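Local coordinates for protein putative sortase (Streptococcus pneumoniae, PDB 2W1K) that probably joins pilin subunits covalently as a pilus-associated class C sortase, a transpeptidase taking part in pneumococcal pilus fibre biogenesis, at residues M16-Y21 with N138-I142; V42-L46 with I110-R114; L101-R107 with E162-N168; Y64-P70 with A133-D137; V52-V56 with H93-L99. One frame throughout, in Å; residues are numbered along the deposited sequence.

Contact 1: M16-Y21 with N138-I142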
# COMPACT_ATOMS: atom_id res chain seq x y z
N MET A 16 -13.51 -8.65 9.64
CA MET A 16 -13.97 -7.28 9.44
C MET A 16 -15.49 -7.18 9.31
O MET A 16 -16.02 -7.23 8.21
CB MET A 16 -13.34 -6.70 8.20
CG MET A 16 -13.87 -5.35 7.89
SD MET A 16 -12.57 -4.18 7.73
CE MET A 16 -11.42 -4.22 9.12
N THR A 17 -16.20 -7.02 10.40
CA THR A 17 -17.59 -6.65 10.30
C THR A 17 -17.81 -5.27 9.61
O THR A 17 -16.88 -4.46 9.49
CB THR A 17 -18.11 -6.59 11.73
OG1 THR A 17 -17.64 -5.39 12.35
CG2 THR A 17 -17.49 -7.76 12.50
N THR A 18 -19.06 -5.00 9.23
CA THR A 18 -19.49 -3.70 8.80
C THR A 18 -19.13 -2.55 9.77
O THR A 18 -18.65 -1.51 9.36
CB THR A 18 -21.02 -3.72 8.45
OG1 THR A 18 -21.16 -4.31 7.14
CG2 THR A 18 -21.52 -2.35 8.29
N GLU A 19 -19.29 -2.79 11.07
CA GLU A 19 -18.96 -1.79 12.09
C GLU A 19 -17.48 -1.53 12.15
O GLU A 19 -17.08 -0.37 12.12
CB GLU A 19 -19.50 -2.27 13.43
CG GLU A 19 -19.43 -1.30 14.59
CD GLU A 19 -19.89 -1.95 15.88
OE1 GLU A 19 -19.11 -2.73 16.49
OE2 GLU A 19 -21.05 -1.71 16.30
N MET A 20 -16.64 -2.57 12.18
CA MET A 20 -15.21 -2.37 12.05
C MET A 20 -14.77 -1.61 10.74
O MET A 20 -13.92 -0.74 10.76
CB MET A 20 -14.47 -3.68 12.20
CG MET A 20 -14.47 -4.14 13.63
SD MET A 20 -14.10 -5.96 13.64
CE MET A 20 -14.68 -6.55 15.28
N TYR A 21 -15.40 -1.91 9.64
CA TYR A 21 -15.02 -1.39 8.40
C TYR A 21 -15.35 0.12 8.42
O TYR A 21 -14.56 0.98 7.94
CB TYR A 21 -15.84 -2.11 7.29
CG TYR A 21 -15.93 -1.32 5.95
CD1 TYR A 21 -14.89 -1.33 5.02
CD2 TYR A 21 -17.04 -0.51 5.66
CE1 TYR A 21 -14.97 -0.57 3.83
CE2 TYR A 21 -17.11 0.26 4.51
CZ TYR A 21 -16.11 0.20 3.57
OH TYR A 21 -16.25 0.93 2.38
N ASN A 138 -9.79 -3.69 1.27
CA ASN A 138 -9.90 -2.97 2.56
C ASN A 138 -10.82 -3.72 3.47
O ASN A 138 -11.23 -3.21 4.54
CB ASN A 138 -10.42 -1.51 2.44
CG ASN A 138 -11.79 -1.38 1.74
OD1 ASN A 138 -12.64 -2.24 1.75
ND2 ASN A 138 -11.97 -0.28 1.13
N GLY A 139 -11.18 -4.91 3.04
CA GLY A 139 -12.12 -5.72 3.84
C GLY A 139 -13.43 -6.02 3.18
O GLY A 139 -13.78 -7.20 2.98
N GLN A 140 -14.16 -4.96 2.84
CA GLN A 140 -15.49 -5.02 2.17
C GLN A 140 -15.50 -4.64 0.73
O GLN A 140 -16.53 -4.76 0.11
CB GLN A 140 -16.46 -4.02 2.83
CG GLN A 140 -16.43 -4.12 4.32
CD GLN A 140 -17.38 -5.13 4.90
OE1 GLN A 140 -17.05 -5.87 5.85
NE2 GLN A 140 -18.57 -5.14 4.40
N GLU A 141 -14.39 -4.09 0.24
CA GLU A 141 -14.26 -3.64 -1.14
C GLU A 141 -12.86 -4.05 -1.70
O GLU A 141 -11.85 -4.03 -0.96
CB GLU A 141 -14.27 -2.12 -1.18
CG GLU A 141 -15.50 -1.55 -0.49
CD GLU A 141 -15.48 -0.04 -0.41
OE1 GLU A 141 -14.57 0.45 0.31
OE2 GLU A 141 -16.32 0.68 -1.06
N ILE A 142 -12.79 -4.25 -3.02
CA ILE A 142 -11.54 -4.44 -3.66
C ILE A 142 -11.35 -3.26 -4.55
O ILE A 142 -12.24 -2.95 -5.39
CB ILE A 142 -11.46 -5.77 -4.44
CG1 ILE A 142 -11.32 -6.99 -3.51
CG2 ILE A 142 -10.11 -5.74 -5.19
CD1 ILE A 142 -11.76 -8.45 -4.15
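Here the N-terminal helical region of the sortase meets the tight turn between the antiparallel barrel strands 133-137 and 141-153. Helix 18-34 begins in this contact: Thr17 is its N-cap, its OG1 accepting from Met20 N at 3.0 Å. The turn opposite is an Asx motif, in which Asn138 OD1 accepts from Glu141 N at 3.0 Å, while Asn138 N donates to Glu141 O at 3.1 Å. Gly139, with phi at 117°, suits the bend; a CB there would also collide with the sulphur of Met16.

The apolar part of the contact centres on Tyr21. Gln140 lies over one face of its ring, CB standing 4.0 Å from the centroid in a CH-pi contact and CG 3.3 Å from Tyr21 CD1. Met16 packs beside the turn, with SD 4.2 Å from Gly139 CA and 3.6 Å from Asn138 O.

Polar bonding gathers at the far end of the ring. Glu141 also binds outside the pair, its OE2 accepting from Gln196 and from a MES molecule, probably derived from the crystallisation liquor. Glu141 OE1 serves both segments, receiving Asn138 ND2 at 2.8 Å and the hydroxyl proton of Tyr21 OH at 2.7 Å.

Contact 2: V42-L46 with I110-R114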
# COMPACT_ATOMS: atom_id res chain seq x y z
N VAL A 42 9.22 10.55 5.74
CA VAL A 42 10.56 10.02 6.06
C VAL A 42 10.90 8.93 5.05
O VAL A 42 9.99 8.20 4.61
CB VAL A 42 10.61 9.52 7.55
CG1 VAL A 42 11.74 8.59 7.82
CG2 VAL A 42 10.65 10.72 8.50
N ASP A 43 12.17 8.80 4.64
CA ASP A 43 12.53 7.62 3.87
C ASP A 43 12.25 6.32 4.60
O ASP A 43 12.75 6.13 5.68
CB ASP A 43 13.98 7.59 3.45
CG ASP A 43 14.24 6.44 2.46
OD1 ASP A 43 13.57 6.44 1.40
OD2 ASP A 43 15.06 5.56 2.74
N PRO A 44 11.43 5.43 3.99
CA PRO A 44 11.06 4.14 4.59
C PRO A 44 12.22 3.15 4.72
O PRO A 44 12.15 2.23 5.50
CB PRO A 44 10.01 3.61 3.63
CG PRO A 44 10.31 4.28 2.35
CD PRO A 44 10.75 5.65 2.70
N PHE A 45 13.31 3.37 4.02
CA PHE A 45 14.42 2.42 4.04
C PHE A 45 15.59 3.08 4.73
O PHE A 45 16.75 2.66 4.56
CB PHE A 45 14.77 1.88 2.62
CG PHE A 45 13.58 1.25 1.95
CD1 PHE A 45 13.16 -0.01 2.35
CD2 PHE A 45 12.79 1.95 1.04
CE1 PHE A 45 12.00 -0.62 1.77
CE2 PHE A 45 11.62 1.37 0.46
CZ PHE A 45 11.24 0.09 0.84
N LEU A 46 15.30 4.12 5.50
CA LEU A 46 16.22 4.30 6.55
C LEU A 46 16.70 3.11 7.30
O LEU A 46 17.91 2.80 7.20
CB LEU A 46 16.83 5.64 6.81
CG LEU A 46 18.19 5.32 6.05
CD1 LEU A 46 18.02 4.88 4.58
CD2 LEU A 46 19.37 6.34 6.19
N ILE A 110 3.09 2.95 -0.47
CA ILE A 110 3.24 1.66 0.26
C ILE A 110 4.72 1.22 -0.03
O ILE A 110 5.15 1.15 -1.22
CB ILE A 110 2.31 0.55 -0.27
CG1 ILE A 110 0.74 0.84 -0.22
CG2 ILE A 110 2.56 -0.84 0.39
CD1 ILE A 110 0.27 1.39 0.98
N ALA A 111 5.47 0.87 1.01
CA ALA A 111 6.83 0.45 0.79
C ALA A 111 7.00 -1.08 0.88
O ALA A 111 6.19 -1.80 1.51
CB ALA A 111 7.80 1.19 1.77
N GLY A 112 8.02 -1.63 0.21
CA GLY A 112 8.38 -2.99 0.52
C GLY A 112 9.80 -3.29 0.15
O GLY A 112 10.37 -2.65 -0.79
N HIS A 113 10.38 -4.29 0.85
CA HIS A 113 11.77 -4.72 0.56
C HIS A 113 12.06 -5.32 -0.78
O HIS A 113 11.19 -5.94 -1.43
CB HIS A 113 12.24 -5.68 1.62
CG HIS A 113 12.61 -5.00 2.89
ND1 HIS A 113 13.42 -3.87 2.90
CD2 HIS A 113 12.41 -5.36 4.18
CE1 HIS A 113 13.67 -3.55 4.16
NE2 HIS A 113 13.09 -4.46 4.95
N ARG A 114 13.31 -5.11 -1.21
CA ARG A 114 13.76 -5.55 -2.55
C ARG A 114 14.38 -6.96 -2.49
O ARG A 114 14.20 -7.80 -3.40
CB ARG A 114 14.82 -4.61 -3.09
CG ARG A 114 15.06 -4.85 -4.57
CD ARG A 114 13.78 -4.47 -5.30
NE ARG A 114 13.83 -4.64 -6.75
CZ ARG A 114 14.32 -3.78 -7.67
NH1 ARG A 114 14.98 -2.62 -7.34
NH2 ARG A 114 14.22 -4.14 -8.94
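Phe45 contributes the largest share of the buried surface, its side chain reaching from the loop 42-46 onto the end of strand 106-111. The tip of the ring, CZ, sits 3.7 Å from Ala111 CB and 3.3 Å from Gly112 O, and CE1 is 3.7 Å from His113 ND1. Ala111 is the second large contributor. Its methyl group touches two neighbours in the loop, since Pro44 CB lies 3.8 Å from Ala111 CB; no hydrogen bond links the segments, so the fit depends on shape.

The loop itself is held by a type I beta turn from Asp43 to Leu46, with Leu46 N donating to Asp43 O at 3.3 Å, and by a weak bond from Phe45 N to Asp43 OD2 at 3.1 Å. The sequence Asp-Pro-Phe in such a loop is the signature of the lid of class C sortases, which in relatives lies across the active-site groove. His113 and the neighbouring Cys175 and Arg184 match the His-Cys-Arg set of the sortase family. Consistent with a closed lid, Asp43 forms a salt bridge with Arg184, and Phe45 packs on Cys175.

His113, next after Gly112, completes the contact. Its ring and that of Phe45 have centroids 5.7 Å apart and planes inclined at 46°, an oblique meeting with His113 ND1 near the plane of the Phe45 ring.

Contact 3: L101-R107 with E162-N168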
# COMPACT_ATOMS: atom_id res chain seq x y z
N LEU A 101 -7.67 6.07 0.02
CA LEU A 101 -9.12 6.24 -0.05
C LEU A 101 -9.46 6.97 -1.33
O LEU A 101 -8.59 7.46 -1.97
CB LEU A 101 -9.63 7.09 1.12
CG LEU A 101 -9.29 6.64 2.51
CD1 LEU A 101 -9.87 7.71 3.51
CD2 LEU A 101 -9.93 5.30 2.79
N ASP A 102 -10.74 7.05 -1.66
CA ASP A 102 -11.15 7.74 -2.83
C ASP A 102 -10.92 9.27 -2.78
O ASP A 102 -10.69 9.82 -1.75
CB ASP A 102 -12.56 7.34 -3.09
CG ASP A 102 -13.48 7.78 -1.95
OD1 ASP A 102 -13.17 8.80 -1.23
OD2 ASP A 102 -14.54 7.08 -1.78
N GLY A 103 -10.97 9.98 -3.93
CA GLY A 103 -10.86 11.44 -3.87
C GLY A 103 -9.75 11.97 -4.76
O GLY A 103 -8.82 11.22 -5.14
N THR A 104 -9.85 13.24 -5.19
CA THR A 104 -8.77 13.82 -6.03
C THR A 104 -7.51 14.05 -5.19
O THR A 104 -7.62 14.25 -3.99
CB THR A 104 -9.20 15.16 -6.62
OG1 THR A 104 -9.79 15.95 -5.59
CG2 THR A 104 -10.22 14.96 -7.76
N GLY A 105 -6.34 13.91 -5.82
CA GLY A 105 -5.15 14.48 -5.31
C GLY A 105 -4.63 13.55 -4.23
O GLY A 105 -3.86 14.00 -3.41
N ILE A 106 -4.99 12.27 -4.25
CA ILE A 106 -4.48 11.32 -3.23
C ILE A 106 -3.32 10.55 -3.84
O ILE A 106 -3.47 9.96 -4.93
CB ILE A 106 -5.57 10.27 -2.87
CG1 ILE A 106 -6.78 10.95 -2.22
CG2 ILE A 106 -4.96 9.20 -1.93
CD1 ILE A 106 -6.52 11.47 -0.79
N ARG A 107 -2.18 10.55 -3.20
CA ARG A 107 -1.09 9.67 -3.66
C ARG A 107 -0.61 8.86 -2.45
O ARG A 107 0.14 9.37 -1.62
CB ARG A 107 0.03 10.43 -4.37
CG ARG A 107 1.36 9.56 -4.68
CD ARG A 107 2.39 10.47 -5.44
NE ARG A 107 3.35 9.68 -6.22
CZ ARG A 107 4.41 10.19 -6.84
NH1 ARG A 107 4.64 11.51 -6.77
NH2 ARG A 107 5.24 9.37 -7.53
N GLU A 162 5.13 13.22 -2.84
CA GLU A 162 3.86 13.87 -2.68
C GLU A 162 3.09 13.90 -3.97
O GLU A 162 3.64 13.75 -4.99
CB GLU A 162 4.08 15.32 -2.30
CG GLU A 162 4.98 15.40 -1.20
CD GLU A 162 4.98 16.75 -0.59
OE1 GLU A 162 5.53 17.71 -1.19
OE2 GLU A 162 4.40 16.81 0.52
N SER A 163 1.80 14.13 -3.88
CA SER A 163 0.92 14.07 -5.04
C SER A 163 1.38 15.17 -6.03
O SER A 163 1.84 16.21 -5.64
CB SER A 163 -0.57 14.29 -4.59
OG SER A 163 -1.39 14.76 -5.67
N VAL A 164 1.14 14.96 -7.29
CA VAL A 164 1.68 15.83 -8.29
C VAL A 164 0.54 16.20 -9.22
O VAL A 164 0.73 16.86 -10.22
CB VAL A 164 2.83 15.01 -9.00
CG1 VAL A 164 2.60 14.86 -10.45
CG2 VAL A 164 4.17 15.57 -8.63
N SER A 165 -0.69 15.77 -8.89
CA SER A 165 -1.79 15.83 -9.84
C SER A 165 -3.12 15.58 -9.12
O SER A 165 -3.13 15.19 -7.98
CB SER A 165 -1.61 14.79 -10.98
OG SER A 165 -2.18 13.51 -10.65
N SER A 166 -4.24 15.76 -9.81
CA SER A 166 -5.52 15.57 -9.19
C SER A 166 -5.91 14.11 -9.25
O SER A 166 -6.94 13.74 -8.75
CB SER A 166 -6.59 16.43 -9.89
OG SER A 166 -6.68 15.93 -11.17
N LYS A 167 -5.07 13.26 -9.81
CA LYS A 167 -5.34 11.84 -9.87
C LYS A 167 -5.38 11.17 -8.51
O LYS A 167 -4.85 11.67 -7.54
CB LYS A 167 -4.25 11.14 -10.76
CG LYS A 167 -4.38 11.54 -12.26
CD LYS A 167 -3.43 10.75 -13.12
CE LYS A 167 -3.54 11.08 -14.63
NZ LYS A 167 -4.90 10.67 -15.26
N ASN A 168 -5.91 9.97 -8.50
CA ASN A 168 -5.91 9.14 -7.33
C ASN A 168 -4.89 8.02 -7.61
O ASN A 168 -5.10 7.20 -8.51
CB ASN A 168 -7.33 8.59 -7.06
CG ASN A 168 -7.42 7.84 -5.75
OD1 ASN A 168 -7.01 6.67 -5.64
ND2 ASN A 168 -7.99 8.48 -4.73
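The two backbones converge as loops just where strands 106-111 and 168-176, parallel neighbours in the sortase beta-barrel, set out side by side. Gly105 and Ser166 come within 4.0 Å at their CA atoms. Gly105 N points at two carbonyls at once, making weak hydrogen bonds to Ser166 O at 3.0 Å and Lys167 O at 3.2 Å; Ile106 N adds a third weak bond, to Lys167 O at 3.3 Å. The CA of Gly105 lies 3.4 Å from Ser165 O in a well-aligned CA-H...O contact. Positive phi at both Gly103 and Gly105 bends the incoming loop, and the opposing one is tightened by an ST turn in which Lys167 N donates to Ser165 OG at 3.0 Å.

Among side chains, Asn168 is the main clasp. Its amide group ties down the curled 101-105 loop, ND2 donating to Leu101 O at 3.0 Å and to Gly103 O at 2.9 Å, both nearly straight. Lys167 forms a salt bridge with Glu190, outside the two segments.

Arg107 runs out extended along the other loop, with its CB 3.9 Å from Ser163 CB. Its guanidinium is shared with Thr171, Asn188 and Glu151, the last through a salt bridge; across the contact, Arg107 NH1 donates to Glu162 O at 3.0 Å.

Contact 4: Y64-P70 with A133-D137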
# COMPACT_ATOMS: atom_id res chain seq x y z
N TYR A 64 -3.79 -3.52 8.02
CA TYR A 64 -4.73 -2.54 7.61
C TYR A 64 -5.50 -2.92 6.27
O TYR A 64 -6.68 -2.52 6.08
CB TYR A 64 -3.95 -1.24 7.41
CG TYR A 64 -4.85 -0.09 6.86
CD1 TYR A 64 -5.86 0.47 7.63
CD2 TYR A 64 -4.63 0.44 5.56
CE1 TYR A 64 -6.67 1.50 7.13
CE2 TYR A 64 -5.46 1.46 5.05
CZ TYR A 64 -6.43 1.99 5.87
OH TYR A 64 -7.18 3.03 5.41
N GLY A 65 -4.80 -3.59 5.34
CA GLY A 65 -5.36 -3.98 4.03
C GLY A 65 -4.57 -5.14 3.45
O GLY A 65 -3.55 -5.55 4.03
N TYR A 66 -5.06 -5.70 2.34
CA TYR A 66 -4.26 -6.65 1.57
C TYR A 66 -4.02 -6.16 0.17
O TYR A 66 -4.94 -5.61 -0.46
CB TYR A 66 -4.90 -8.06 1.48
CG TYR A 66 -4.36 -8.92 2.55
CD1 TYR A 66 -4.87 -8.79 3.82
CD2 TYR A 66 -3.40 -9.89 2.31
CE1 TYR A 66 -4.45 -9.54 4.84
CE2 TYR A 66 -2.91 -10.69 3.41
CZ TYR A 66 -3.47 -10.45 4.63
OH TYR A 66 -3.16 -11.09 5.77
N LEU A 67 -2.83 -6.45 -0.32
CA LEU A 67 -2.45 -5.93 -1.60
C LEU A 67 -2.00 -7.10 -2.52
O LEU A 67 -1.24 -8.02 -2.12
CB LEU A 67 -1.30 -4.89 -1.42
CG LEU A 67 -0.81 -4.19 -2.71
CD1 LEU A 67 -0.20 -2.84 -2.35
CD2 LEU A 67 0.29 -5.02 -3.46
N SER A 68 -2.43 -7.04 -3.76
CA SER A 68 -2.17 -8.15 -4.64
C SER A 68 -1.75 -7.62 -6.01
O SER A 68 -2.31 -6.64 -6.48
CB SER A 68 -3.41 -9.04 -4.72
OG SER A 68 -3.30 -9.89 -5.80
N ILE A 69 -0.68 -8.19 -6.59
CA ILE A 69 -0.31 -7.84 -7.99
C ILE A 69 -0.11 -9.18 -8.70
O ILE A 69 0.99 -9.76 -8.64
CB ILE A 69 1.03 -7.06 -8.10
CG1 ILE A 69 1.07 -5.87 -7.17
CG2 ILE A 69 1.43 -6.83 -9.52
CD1 ILE A 69 2.22 -4.98 -7.40
N PRO A 70 -1.20 -9.72 -9.25
CA PRO A 70 -1.21 -11.06 -9.82
C PRO A 70 -0.10 -11.29 -10.84
O PRO A 70 0.51 -12.37 -10.86
CB PRO A 70 -2.63 -11.20 -10.48
CG PRO A 70 -3.51 -10.16 -9.64
CD PRO A 70 -2.52 -9.04 -9.32
N ALA A 133 -2.33 -4.83 -13.46
CA ALA A 133 -3.36 -4.58 -12.44
C ALA A 133 -2.76 -4.75 -11.02
O ALA A 133 -1.80 -5.51 -10.84
CB ALA A 133 -4.53 -5.55 -12.68
N LEU A 134 -3.32 -4.03 -10.05
CA LEU A 134 -3.02 -4.18 -8.63
C LEU A 134 -4.42 -4.14 -8.04
O LEU A 134 -5.26 -3.28 -8.42
CB LEU A 134 -2.19 -2.96 -8.19
CG LEU A 134 -1.84 -2.81 -6.70
CD1 LEU A 134 -0.52 -2.03 -6.40
CD2 LEU A 134 -2.97 -2.18 -5.89
N TYR A 135 -4.68 -5.07 -7.13
CA TYR A 135 -5.94 -5.08 -6.41
C TYR A 135 -5.67 -4.85 -4.90
O TYR A 135 -4.73 -5.47 -4.32
CB TYR A 135 -6.62 -6.41 -6.59
CG TYR A 135 -6.96 -6.68 -8.05
CD1 TYR A 135 -8.05 -6.09 -8.63
CD2 TYR A 135 -6.17 -7.55 -8.86
CE1 TYR A 135 -8.39 -6.33 -9.90
CE2 TYR A 135 -6.47 -7.79 -10.20
CZ TYR A 135 -7.62 -7.20 -10.70
OH TYR A 135 -8.04 -7.39 -11.99
N TYR A 136 -6.52 -4.00 -4.27
CA TYR A 136 -6.28 -3.65 -2.92
C TYR A 136 -7.55 -4.01 -2.13
O TYR A 136 -8.61 -3.50 -2.41
CB TYR A 136 -5.92 -2.11 -2.81
CG TYR A 136 -5.72 -1.73 -1.39
CD1 TYR A 136 -4.49 -1.95 -0.76
CD2 TYR A 136 -6.77 -1.20 -0.61
CE1 TYR A 136 -4.29 -1.66 0.61
CE2 TYR A 136 -6.60 -0.94 0.77
CZ TYR A 136 -5.35 -1.15 1.35
OH TYR A 136 -5.18 -0.98 2.70
N ASP A 137 -7.45 -4.78 -1.07
CA ASP A 137 -8.65 -5.17 -0.37
C ASP A 137 -8.75 -4.52 1.02
O ASP A 137 -7.83 -4.73 1.86
CB ASP A 137 -8.65 -6.70 -0.31
CG ASP A 137 -9.91 -7.27 0.27
OD1 ASP A 137 -10.78 -6.52 0.80
OD2 ASP A 137 -10.03 -8.54 0.18
O HOH W 1 -7.54 -1.08 3.89
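This is the seam at which the beta-barrel closes: strands 65-69 and 133-137, the first and last in the order around the sheet, pair antiparallel, their axes 4.7 Å apart at closest and 166° between directions. Tyr66 and Asp137 form a hydrogen-bonded pair, with Tyr66 N to Asp137 O at 3.0 Å and Asp137 N to Tyr66 O at 2.7 Å. Ser68 and Tyr135 form the next, with Ser68 N to Tyr135 O at 2.8 Å and Tyr135 N to Ser68 O at 2.9 Å. Leu67 and Tyr136 are the non-hydrogen-bonded pair between them.

Side chains alternate, as in any beta strand, between the interior of the sortase barrel and its outer face. Leu134 CD1 meets both Leu67 CD1 and Ile69 CD1 at 4.1 Å, and these residues face the interior, where Leu134 also packs on Met170 and Leu172 across the barrel. On the outer face Asp137 binds His9 and Lys197, and Ser68 OG binds Ala209 O, so the terminal helices lie over it.

Tyr64 and Gly65 form a classic beta bulge opposite Val78. Tyr136 OH comes 3.3 Å from Gly65 CA, where any CB would clash, and a water bridges Tyr136 OH at 2.6 Å to Tyr64 O at 2.8 Å.

Contact 5: V52-V56 with H93-L99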
# COMPACT_ATOMS: atom_id res chain seq x y z
N VAL A 52 5.41 7.06 15.07
CA VAL A 52 4.17 7.23 14.39
C VAL A 52 2.96 6.89 15.23
O VAL A 52 2.95 5.93 15.95
CB VAL A 52 4.14 6.49 13.02
CG1 VAL A 52 2.89 6.92 12.23
CG2 VAL A 52 5.37 6.84 12.17
N ASN A 53 1.91 7.68 15.14
CA ASN A 53 0.65 7.25 15.74
C ASN A 53 -0.46 7.50 14.77
O ASN A 53 -0.98 8.60 14.68
CB ASN A 53 0.36 7.98 17.07
CG ASN A 53 1.14 9.32 17.22
OD1 ASN A 53 2.08 9.46 18.08
ND2 ASN A 53 0.73 10.34 16.39
N TYR A 54 -0.79 6.48 14.00
CA TYR A 54 -1.87 6.61 13.05
C TYR A 54 -3.21 6.79 13.71
O TYR A 54 -4.06 7.47 13.16
CB TYR A 54 -1.92 5.37 12.16
CG TYR A 54 -0.91 5.34 11.05
CD1 TYR A 54 0.41 5.00 11.32
CD2 TYR A 54 -1.29 5.57 9.68
CE1 TYR A 54 1.35 4.89 10.30
CE2 TYR A 54 -0.36 5.46 8.68
CZ TYR A 54 0.97 5.14 8.97
OH TYR A 54 1.92 5.01 7.96
N GLN A 55 -3.44 6.18 14.88
CA GLN A 55 -4.76 6.22 15.54
C GLN A 55 -5.86 5.75 14.57
O GLN A 55 -6.94 6.36 14.43
CB GLN A 55 -5.12 7.63 16.08
CG GLN A 55 -4.03 8.19 16.90
CD GLN A 55 -4.37 9.49 17.64
OE1 GLN A 55 -5.02 10.39 17.08
NE2 GLN A 55 -3.87 9.62 18.89
N VAL A 56 -5.56 4.72 13.82
CA VAL A 56 -6.59 4.17 12.91
C VAL A 56 -7.13 2.87 13.63
O VAL A 56 -8.33 2.64 13.77
CB VAL A 56 -5.99 3.89 11.46
CG1 VAL A 56 -6.86 2.92 10.65
CG2 VAL A 56 -5.59 5.25 10.73
N HIS A 93 2.47 0.97 4.74
CA HIS A 93 2.11 2.29 4.28
C HIS A 93 3.12 3.29 4.86
O HIS A 93 3.58 3.14 6.01
CB HIS A 93 0.68 2.61 4.72
CG HIS A 93 0.34 4.05 4.55
ND1 HIS A 93 0.56 4.97 5.56
CD2 HIS A 93 -0.17 4.74 3.49
CE1 HIS A 93 0.23 6.17 5.12
NE2 HIS A 93 -0.21 6.06 3.87
N VAL A 94 3.51 4.27 4.04
CA VAL A 94 4.46 5.36 4.41
C VAL A 94 3.77 6.54 5.08
O VAL A 94 2.99 7.28 4.48
CB VAL A 94 5.28 5.77 3.16
CG1 VAL A 94 6.28 6.95 3.49
CG2 VAL A 94 6.15 4.48 2.72
N ASP A 95 4.00 6.68 6.38
CA ASP A 95 3.45 7.78 7.15
C ASP A 95 3.74 9.11 6.48
O ASP A 95 4.90 9.38 6.05
CB ASP A 95 4.03 7.75 8.55
CG ASP A 95 3.39 8.84 9.48
OD1 ASP A 95 2.16 8.88 9.68
OD2 ASP A 95 4.11 9.71 10.00
N GLY A 96 2.71 9.97 6.42
CA GLY A 96 2.85 11.31 5.96
C GLY A 96 2.31 11.29 4.50
O GLY A 96 2.26 12.32 3.82
N THR A 97 1.98 10.12 3.99
CA THR A 97 1.19 10.04 2.71
C THR A 97 -0.23 9.54 3.07
O THR A 97 -0.41 8.79 4.05
CB THR A 97 1.82 9.16 1.63
OG1 THR A 97 1.69 7.77 2.02
CG2 THR A 97 3.35 9.59 1.47
N PRO A 98 -1.23 9.97 2.29
CA PRO A 98 -2.57 9.54 2.59
C PRO A 98 -2.74 8.02 2.58
O PRO A 98 -2.07 7.26 1.83
CB PRO A 98 -3.44 10.29 1.54
CG PRO A 98 -2.44 10.44 0.30
CD PRO A 98 -1.15 10.85 1.09
N LEU A 99 -3.65 7.56 3.37
CA LEU A 99 -4.17 6.18 3.21
C LEU A 99 -4.98 6.09 1.87
O LEU A 99 -5.51 7.11 1.36
CB LEU A 99 -5.06 5.78 4.43
CG LEU A 99 -4.21 5.86 5.72
CD1 LEU A 99 -5.14 5.87 7.02
CD2 LEU A 99 -3.25 4.61 5.87
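The ring of Tyr54 takes the carboxylate of Asp95 over one face, while its hydroxyl runs on to the imidazole of His93. Tyr54 belongs to the long connection from helix 18-34 to strand 65-69, and its partners to the end of strand 91-93 and the loop that leaves it, which makes a type II beta turn from Val94 to Thr97 on the wall of the sortase barrel. Gly96, with phi at 101°, fills the turn position that calls for glycine. Two bonds close the turn on one carbonyl: Thr97 N and Thr97 OG1 donate to Val94 O at 3.1 and 2.8 Å.

Polar contact between the segments is concentrated at the tyrosine hydroxyl, where Tyr54 OH and His93 ND1 share a hydrogen bond of 2.8 Å. The imidazole is held from its other side as well, through weak bonds from His93 NE2 to Thr97 O at 2.7 Å and to Pro98 O at 3.0 Å. Tyr31 of helix 18-34 bonds Asp95 OD1 through its hydroxyl, and its ring meets that of Tyr54 with nearly parallel planes.

At one end the methyl Val52 CG1 abuts the carboxylate, 3.3 Å from Asp95 OD1. The apolar packing lies at the other end, where Leu99 touches both neighbours, its CD2 4.1 Å from Tyr54 CE2 and its CD1 3.8 Å from Val56 CG2.

Contacts 2, 4 and 5 are buried, whereas contacts 1 and 3 lie at the surface. Contact 4 alone is regular strand pairing; contact 3, at the mouth of a parallel pair, substitutes weak backbone bonds and side-chain amide and guanidinium clasps. Contacts 2 and 3 use opposite ends of strand 106-111, their centres about 20 Å apart. Contact 5 touches both, with Val94 against Ala111 and Pro98 against Ile106, and reaches contact 4 through Tyr64 on Leu99. Contacts 1 and 2 lie on opposite sides of the chain's centre: the first brings the N-terminal helical region to a barrel turn through mixed chemistry, the second sets a loop against strand 106-111 by van der Waals contact, with no hydrogen bond between its segments.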